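Local atomic coordinates of acetyltransferase PA1377 (Pseudomonas aeruginosa, PDB entry 2VI7), a protein that probably transfers an acetyl group to an amine of a still unidentified substrate, as a member of the GCN5-related N-acetyltransferase (GNAT) family. Residues D54-Q66 against I70-R82. Sequence-based numbering, arbitrary orientation.
Sequences DDDRLLILVALHQ and IGSASLEQHPRIR
L61 O takes two hydrogen bonds from the strand 70-77: S72 OG donates one over 2.9 Å, and A73 N reaches the same oxygen over 3.2 Å. The S72 hydroxyl lies anti to its own backbone N (chi1 -178°), which turns it back onto the neighbouring strand; serine is small enough to fit under L21, L24 and Y25 of helix 18-25 while its buried hydroxyl is satisfied. Around this point the antiparallel hairpin, flanked by strands 8-12 and 86-95 in the mixed sheet of the GNAT fold, is regular, with L59 N to L75 O at 2.7 Å and nearly straight. Side chains alternate: I60 CG1 packs on S74 CB at 3.6 Å on the face that carries S72, whereas L59, L61, A73 and L75 supply the apolar face covered by helix 102-117. Near the turn the second strand gains a residue opposite A63, a classic beta bulge in which I70 N supplies the sound bond to A63 O (3.0 Å). At the other end R57, bent at chi3 (42°), forms a salt bridge from NH2 to E76 OE2 (2.9 Å), met on the anti side of a carboxylate turned 60° from the guanidinium plane. P79 CB covers one guanidinium face; poorly ordered D55, from R57's own segment, adds a weak salt bridge to NH1. Apolar and small residues thus seat the hairpin between helices, while E76, and weakly Q77 O, hold the guanidinium across its open end, the charge probably balanced by the acids.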
ATOM      1  N   ASP A  54     -11.761  13.365  -9.321  1.00 63.95           N
ATOM      2  CA  ASP A  54     -10.907  13.065 -10.473  1.00 64.25           C
ATOM      3  C   ASP A  54      -9.535  13.732 -10.295  1.00 64.38           C
ATOM      4  O   ASP A  54      -9.421  14.967 -10.283  1.00 63.81           O
ATOM      5  CB  ASP A  54     -11.555  13.569 -11.773  1.00 63.67           C
ATOM      6  N   ASP A  55      -8.497  12.908 -10.184  1.00 63.64           N
ATOM      7  CA  ASP A  55      -7.147  13.403  -9.988  1.00 63.10           C
ATOM      8  C   ASP A  55      -6.236  13.030 -11.162  1.00 62.35           C
ATOM      9  O   ASP A  55      -6.407  11.963 -11.768  1.00 61.56           O
ATOM     10  CB  ASP A  55      -6.607  12.800  -8.694  1.00 64.55           C
ATOM     11  CG  ASP A  55      -5.518  13.646  -8.060  1.00 66.10           C
ATOM     12  OD1 ASP A  55      -5.509  13.730  -6.811  1.00 66.81           O
ATOM     13  OD2 ASP A  55      -4.682  14.216  -8.802  1.00 67.69           O
ATOM     14  N   ASP A  56      -5.280  13.908 -11.481  1.00 60.73           N
ATOM     15  CA  ASP A  56      -4.326  13.644 -12.561  1.00 59.88           C
ATOM     16  C   ASP A  56      -3.316  12.588 -12.101  1.00 57.12           C
ATOM     17  O   ASP A  56      -2.465  12.136 -12.872  1.00 56.61           O
ATOM     18  CB  ASP A  56      -3.558  14.915 -12.965  1.00 62.50           C
ATOM     19  CG  ASP A  56      -4.094  15.553 -14.252  1.00 65.17           C
ATOM     20  OD1 ASP A  56      -4.554  14.804 -15.151  1.00 66.57           O
ATOM     21  OD2 ASP A  56      -4.035  16.802 -14.370  1.00 66.60           O
ATOM     22  N   ARG A  57      -3.418  12.223 -10.828  1.00 53.79           N
ATOM     23  CA  ARG A  57      -2.550  11.230 -10.204  1.00 50.34           C
ATOM     24  C   ARG A  57      -2.861   9.784 -10.624  1.00 46.44           C
ATOM     25  O   ARG A  57      -1.961   8.954 -10.747  1.00 44.27           O
ATOM     26  CB  ARG A  57      -2.675  11.312  -8.683  1.00 52.40           C
ATOM     27  CG  ARG A  57      -2.033  12.510  -8.018  1.00 53.72           C
ATOM     28  CD  ARG A  57      -2.337  12.481  -6.511  1.00 56.41           C
ATOM     29  NE  ARG A  57      -2.222  11.135  -5.934  1.00 58.14           N
ATOM     30  CZ  ARG A  57      -3.224  10.264  -5.811  1.00 58.66           C
ATOM     31  NH1 ARG A  57      -4.450  10.581  -6.218  1.00 60.23           N
ATOM     32  NH2 ARG A  57      -2.998   9.059  -5.292  1.00 58.44           N
ATOM     33  N   LEU A  58      -4.139   9.481 -10.811  1.00 42.63           N
ATOM     34  CA  LEU A  58      -4.547   8.140 -11.193  1.00 39.78           C
ATOM     35  C   LEU A  58      -4.850   8.055 -12.671  1.00 39.27           C
ATOM     36  O   LEU A  58      -5.729   8.751 -13.169  1.00 41.46           O
ATOM     37  CB  LEU A  58      -5.787   7.704 -10.411  1.00 37.74           C
ATOM     38  CG  LEU A  58      -6.412   6.372 -10.853  1.00 37.41           C
ATOM     39  CD1 LEU A  58      -5.399   5.240 -10.746  1.00 37.10           C
ATOM     40  CD2 LEU A  58      -7.610   6.071  -9.979  1.00 37.38           C
ATOM     41  N   LEU A  59      -4.114   7.204 -13.372  1.00 37.03           N
ATOM     42  CA  LEU A  59      -4.335   7.010 -14.791  1.00 34.79           C
ATOM     43  C   LEU A  59      -4.722   5.562 -15.016  1.00 33.29           C
ATOM     44  O   LEU A  59      -3.979   4.650 -14.658  1.00 31.82           O
ATOM     45  CB  LEU A  59      -3.075   7.317 -15.598  1.00 35.48           C
ATOM     46  CG  LEU A  59      -3.143   6.825 -17.052  1.00 37.38           C
ATOM     47  CD1 LEU A  59      -4.319   7.471 -17.783  1.00 37.63           C
ATOM     48  CD2 LEU A  59      -1.822   7.136 -17.748  1.00 38.39           C
ATOM     49  N   ILE A  60      -5.897   5.352 -15.595  1.00 32.77           N
ATOM     50  CA  ILE A  60      -6.355   4.006 -15.882  1.00 32.03           C
ATOM     51  C   ILE A  60      -6.572   3.893 -17.381  1.00 31.16           C
ATOM     52  O   ILE A  60      -7.254   4.718 -17.993  1.00 30.06           O
ATOM     53  CB  ILE A  60      -7.660   3.674 -15.122  1.00 32.25           C
ATOM     54  CG1 ILE A  60      -7.425   3.806 -13.616  1.00 30.22           C
ATOM     55  CG2 ILE A  60      -8.104   2.246 -15.434  1.00 30.61           C
ATOM     56  CD1 ILE A  60      -8.684   3.804 -12.825  1.00 30.33           C
ATOM     57  N   LEU A  61      -5.958   2.873 -17.972  1.00 30.70           N
ATOM     58  CA  LEU A  61      -6.075   2.633 -19.399  1.00 30.04           C
ATOM     59  C   LEU A  61      -6.769   1.312 -19.677  1.00 30.89           C
ATOM     60  O   LEU A  61      -6.729   0.380 -18.872  1.00 31.00           O
ATOM     61  CB  LEU A  61      -4.694   2.600 -20.059  1.00 28.32           C
ATOM     62  CG  LEU A  61      -3.858   3.876 -20.125  1.00 27.18           C
ATOM     63  CD1 LEU A  61      -2.519   3.536 -20.760  1.00 26.38           C
ATOM     64  CD2 LEU A  61      -4.586   4.951 -20.924  1.00 26.46           C
ATOM     65  N   VAL A  62      -7.414   1.250 -20.832  1.00 31.51           N
ATOM     66  CA  VAL A  62      -8.086   0.047 -21.270  1.00 31.64           C
ATOM     67  C   VAL A  62      -7.565  -0.199 -22.664  1.00 31.73           C
ATOM     68  O   VAL A  62      -7.399   0.745 -23.432  1.00 31.86           O
ATOM     69  CB  VAL A  62      -9.614   0.221 -21.330  1.00 32.27           C
ATOM     70  CG1 VAL A  62     -10.192   0.112 -19.937  1.00 31.93           C
ATOM     71  CG2 VAL A  62      -9.963   1.568 -21.951  1.00 33.28           C
ATOM     72  N   ALA A  63      -7.269  -1.455 -22.970  1.00 32.19           N
ATOM     73  CA  ALA A  63      -6.783  -1.828 -24.284  1.00 33.44           C
ATOM     74  C   ALA A  63      -8.012  -2.311 -25.021  1.00 35.29           C
ATOM     75  O   ALA A  63      -8.749  -3.147 -24.508  1.00 35.02           O
ATOM     76  CB  ALA A  63      -5.770  -2.939 -24.169  1.00 33.10           C
ATOM     77  N   LEU A  64      -8.231  -1.782 -26.220  1.00 38.68           N
ATOM     78  CA  LEU A  64      -9.400  -2.137 -27.023  1.00 41.23           C
ATOM     79  C   LEU A  64      -9.071  -2.749 -28.382  1.00 44.26           C
ATOM     80  O   LEU A  64      -8.092  -2.389 -29.037  1.00 43.89           O
ATOM     81  CB  LEU A  64     -10.254  -0.890 -27.266  1.00 38.60           C
ATOM     82  CG  LEU A  64     -10.723  -0.085 -26.063  1.00 38.10           C
ATOM     83  CD1 LEU A  64     -11.228   1.259 -26.519  1.00 38.74           C
ATOM     84  CD2 LEU A  64     -11.808  -0.836 -25.343  1.00 38.99           C
ATOM     85  N   HIS A  65      -9.911  -3.685 -28.792  1.00 47.88           N
ATOM     86  CA  HIS A  65      -9.789  -4.318 -30.095  1.00 52.37           C
ATOM     87  C   HIS A  65     -11.213  -4.382 -30.620  1.00 53.89           C
ATOM     88  O   HIS A  65     -12.070  -5.024 -30.008  1.00 54.74           O
ATOM     89  CB  HIS A  65      -9.242  -5.734 -30.003  1.00 54.15           C
ATOM     90  CG  HIS A  65      -9.218  -6.433 -31.323  1.00 56.29           C
ATOM     91  ND1 HIS A  65      -8.431  -6.003 -32.369  1.00 56.94           N
ATOM     92  CD2 HIS A  65      -9.916  -7.499 -31.788  1.00 56.44           C
ATOM     93  CE1 HIS A  65      -8.645  -6.771 -33.421  1.00 57.52           C
ATOM     94  NE2 HIS A  65      -9.543  -7.684 -33.097  1.00 56.97           N
ATOM     95  N   GLN A  66     -11.478  -3.721 -31.741  1.00 54.57           N
ATOM     96  CA  GLN A  66     -12.837  -3.709 -32.279  1.00 55.09           C
ATOM     97  C   GLN A  66     -13.838  -3.365 -31.147  1.00 55.26           C
ATOM     98  O   GLN A  66     -14.866  -4.027 -30.997  1.00 56.62           O
ATOM     99  CB  GLN A  66     -13.193  -5.082 -32.870  1.00 55.27           C
ATOM    100  CG  GLN A  66     -12.082  -5.757 -33.671  1.00 54.24           C
ATOM    101  CD  GLN A  66     -12.240  -5.593 -35.170  1.00 52.78           C
ATOM    102  N   ILE A  70     -10.054  -5.739 -23.964  1.00 39.85           N
ATOM    103  CA  ILE A  70      -9.260  -6.957 -23.862  1.00 37.19           C
ATOM    104  C   ILE A  70      -8.118  -6.828 -22.864  1.00 36.34           C
ATOM    105  O   ILE A  70      -7.319  -7.759 -22.695  1.00 37.15           O
ATOM    106  CB  ILE A  70      -8.657  -7.343 -25.226  1.00 37.18           C
ATOM    107  CG1 ILE A  70      -7.762  -6.209 -25.733  1.00 35.53           C
ATOM    108  CG2 ILE A  70      -9.766  -7.636 -26.220  1.00 37.06           C
ATOM    109  CD1 ILE A  70      -7.039  -6.515 -27.029  1.00 35.07           C
ATOM    110  N   GLY A  71      -8.035  -5.678 -22.207  1.00 34.22           N
ATOM    111  CA  GLY A  71      -6.970  -5.475 -21.247  1.00 32.44           C
ATOM    112  C   GLY A  71      -7.055  -4.165 -20.501  1.00 31.49           C
ATOM    113  O   GLY A  71      -7.731  -3.233 -20.924  1.00 31.06           O
ATOM    114  N   SER A  72      -6.351  -4.084 -19.383  1.00 30.97           N
ATOM    115  CA  SER A  72      -6.375  -2.874 -18.589  1.00 30.60           C
ATOM    116  C   SER A  72      -5.185  -2.799 -17.645  1.00 30.41           C
ATOM    117  O   SER A  72      -4.579  -3.818 -17.315  1.00 30.85           O
ATOM    118  CB  SER A  72      -7.670  -2.822 -17.794  1.00 30.36           C
ATOM    119  OG  SER A  72      -7.741  -1.627 -17.056  1.00 33.84           O
ATOM    120  N   ALA A  73      -4.852  -1.582 -17.225  1.00 30.38           N
ATOM    121  CA  ALA A  73      -3.739  -1.335 -16.305  1.00 28.94           C
ATOM    122  C   ALA A  73      -3.860   0.093 -15.786  1.00 27.78           C
ATOM    123  O   ALA A  73      -4.397   0.958 -16.467  1.00 27.48           O
ATOM    124  CB  ALA A  73      -2.402  -1.530 -17.021  1.00 27.87           C
ATOM    125  N   SER A  74      -3.367   0.334 -14.579  1.00 27.11           N
ATOM    126  CA  SER A  74      -3.455   1.657 -13.993  1.00 28.06           C
ATOM    127  C   SER A  74      -2.168   2.093 -13.304  1.00 28.07           C
ATOM    128  O   SER A  74      -1.433   1.274 -12.749  1.00 28.12           O
ATOM    129  CB  SER A  74      -4.596   1.699 -12.980  1.00 29.56           C
ATOM    130  OG  SER A  74      -4.320   0.829 -11.894  1.00 33.34           O
ATOM    131  N   LEU A  75      -1.913   3.397 -13.359  1.00 27.84           N
ATOM    132  CA  LEU A  75      -0.744   4.014 -12.738  1.00 26.55           C
ATOM    133  C   LEU A  75      -1.266   5.078 -11.785  1.00 27.19           C
ATOM    134  O   LEU A  75      -2.079   5.913 -12.172  1.00 27.33           O
ATOM    135  CB  LEU A  75       0.146   4.677 -13.796  1.00 25.62           C
ATOM    136  CG  LEU A  75       1.306   5.544 -13.272  1.00 24.89           C
ATOM    137  CD1 LEU A  75       2.267   4.691 -12.439  1.00 24.01           C
ATOM    138  CD2 LEU A  75       2.039   6.186 -14.435  1.00 22.30           C
ATOM    139  N   GLU A  76      -0.814   5.036 -10.538  1.00 28.38           N
ATOM    140  CA  GLU A  76      -1.237   6.014  -9.546  1.00 29.74           C
ATOM    141  C   GLU A  76      -0.076   6.599  -8.742  1.00 28.99           C
ATOM    142  O   GLU A  76       0.617   5.897  -7.999  1.00 29.22           O
ATOM    143  CB  GLU A  76      -2.276   5.403  -8.595  1.00 32.09           C
ATOM    144  CG  GLU A  76      -2.581   6.286  -7.396  1.00 37.60           C
ATOM    145  CD  GLU A  76      -3.693   5.741  -6.529  1.00 41.68           C
ATOM    146  OE1 GLU A  76      -3.903   4.513  -6.541  1.00 44.02           O
ATOM    147  OE2 GLU A  76      -4.347   6.541  -5.823  1.00 44.23           O
ATOM    148  N   GLN A  77       0.136   7.899  -8.913  1.00 28.57           N
ATOM    149  CA  GLN A  77       1.183   8.599  -8.193  1.00 28.42           C
ATOM    150  C   GLN A  77       0.761   8.574  -6.737  1.00 28.58           C
ATOM    151  O   GLN A  77      -0.390   8.867  -6.416  1.00 29.58           O
ATOM    152  CB  GLN A  77       1.289  10.042  -8.679  1.00 27.98           C
ATOM    153  CG  GLN A  77       2.283  10.875  -7.899  1.00 29.62           C
ATOM    154  CD  GLN A  77       2.353  12.291  -8.404  1.00 31.37           C
ATOM    155  OE1 GLN A  77       1.328  12.962  -8.536  1.00 36.27           O
ATOM    156  NE2 GLN A  77       3.559  12.760  -8.689  1.00 33.17           N
ATOM    157  N   HIS A  78       1.676   8.216  -5.848  1.00 27.22           N
ATOM    158  CA  HIS A  78       1.322   8.155  -4.443  1.00 26.58           C
ATOM    159  C   HIS A  78       0.857   9.519  -3.930  1.00 27.24           C
ATOM    160  O   HIS A  78       1.485  10.545  -4.213  1.00 27.28           O
ATOM    161  CB  HIS A  78       2.503   7.648  -3.621  1.00 26.28           C
ATOM    162  CG  HIS A  78       2.108   7.133  -2.274  1.00 27.09           C
ATOM    163  ND1 HIS A  78       1.578   7.943  -1.294  1.00 29.32           N
ATOM    164  CD2 HIS A  78       2.113   5.880  -1.761  1.00 27.17           C
ATOM    165  CE1 HIS A  78       1.270   7.212  -0.238  1.00 29.72           C
ATOM    166  NE2 HIS A  78       1.585   5.956  -0.495  1.00 28.61           N
ATOM    167  N   PRO A  79      -0.261   9.546  -3.171  1.00 27.05           N
ATOM    168  CA  PRO A  79      -0.846  10.768  -2.602  1.00 27.22           C
ATOM    169  C   PRO A  79      -0.014  11.508  -1.548  1.00 27.82           C
ATOM    170  O   PRO A  79      -0.151  12.724  -1.385  1.00 28.01           O
ATOM    171  CB  PRO A  79      -2.182  10.281  -2.039  1.00 25.37           C
ATOM    172  CG  PRO A  79      -1.878   8.871  -1.642  1.00 25.90           C
ATOM    173  CD  PRO A  79      -1.110   8.382  -2.854  1.00 25.82           C
ATOM    174  N   ARG A  80       0.835  10.788  -0.822  1.00 28.03           N
ATOM    175  CA  ARG A  80       1.652  11.435   0.194  1.00 27.83           C
ATOM    176  C   ARG A  80       2.823  12.171  -0.427  1.00 27.17           C
ATOM    177  O   ARG A  80       3.500  11.652  -1.300  1.00 27.52           O
ATOM    178  CB  ARG A  80       2.138  10.418   1.223  1.00 28.42           C
ATOM    179  CG  ARG A  80       1.002   9.740   1.972  1.00 30.15           C
ATOM    180  CD  ARG A  80       1.518   8.974   3.165  1.00 34.15           C
ATOM    181  NE  ARG A  80       0.944   9.463   4.416  1.00 39.01           N
ATOM    182  CZ  ARG A  80       1.489   9.273   5.615  1.00 39.23           C
ATOM    183  N   ILE A  81       3.043  13.397   0.022  1.00 26.91           N
ATOM    184  CA  ILE A  81       4.124  14.217  -0.497  1.00 27.11           C
ATOM    185  C   ILE A  81       5.484  13.510  -0.475  1.00 26.98           C
ATOM    186  O   ILE A  81       6.211  13.528  -1.468  1.00 27.47           O
ATOM    187  CB  ILE A  81       4.224  15.560   0.290  1.00 28.00           C
ATOM    188  CG1 ILE A  81       2.948  16.385   0.063  1.00 31.86           C
ATOM    189  CG2 ILE A  81       5.428  16.370  -0.182  1.00 27.32           C
ATOM    190  CD1 ILE A  81       3.042  17.846   0.507  1.00 31.54           C
ATOM    191  N   ARG A  82       5.822  12.868   0.641  1.00 25.67           N
ATOM    192  CA  ARG A  82       7.117  12.205   0.751  1.00 23.75           C
ATOM    193  C   ARG A  82       7.248  10.893  -0.024  1.00 23.97           C
ATOM    194  O   ARG A  82       8.295  10.257   0.017  1.00 23.82           O
ATOM    195  CB  ARG A  82       7.482  11.999   2.226  1.00 23.13           C
ATOM    196  CG  ARG A  82       7.683  13.312   2.994  1.00 21.28           C
ATOM    197  CD  ARG A  82       7.832  13.084   4.486  1.00 19.55           C
ATOM    198  NE  ARG A  82       9.029  12.325   4.781  1.00 20.15           N
ATOM    199  CZ  ARG A  82       9.326  11.840   5.979  1.00 20.44           C
ATOM    200  NH1 ARG A  82      10.445  11.156   6.160  1.00 22.73           N
ATOM    201  NH2 ARG A  82       8.501  12.031   6.998  1.00 19.66           N
TER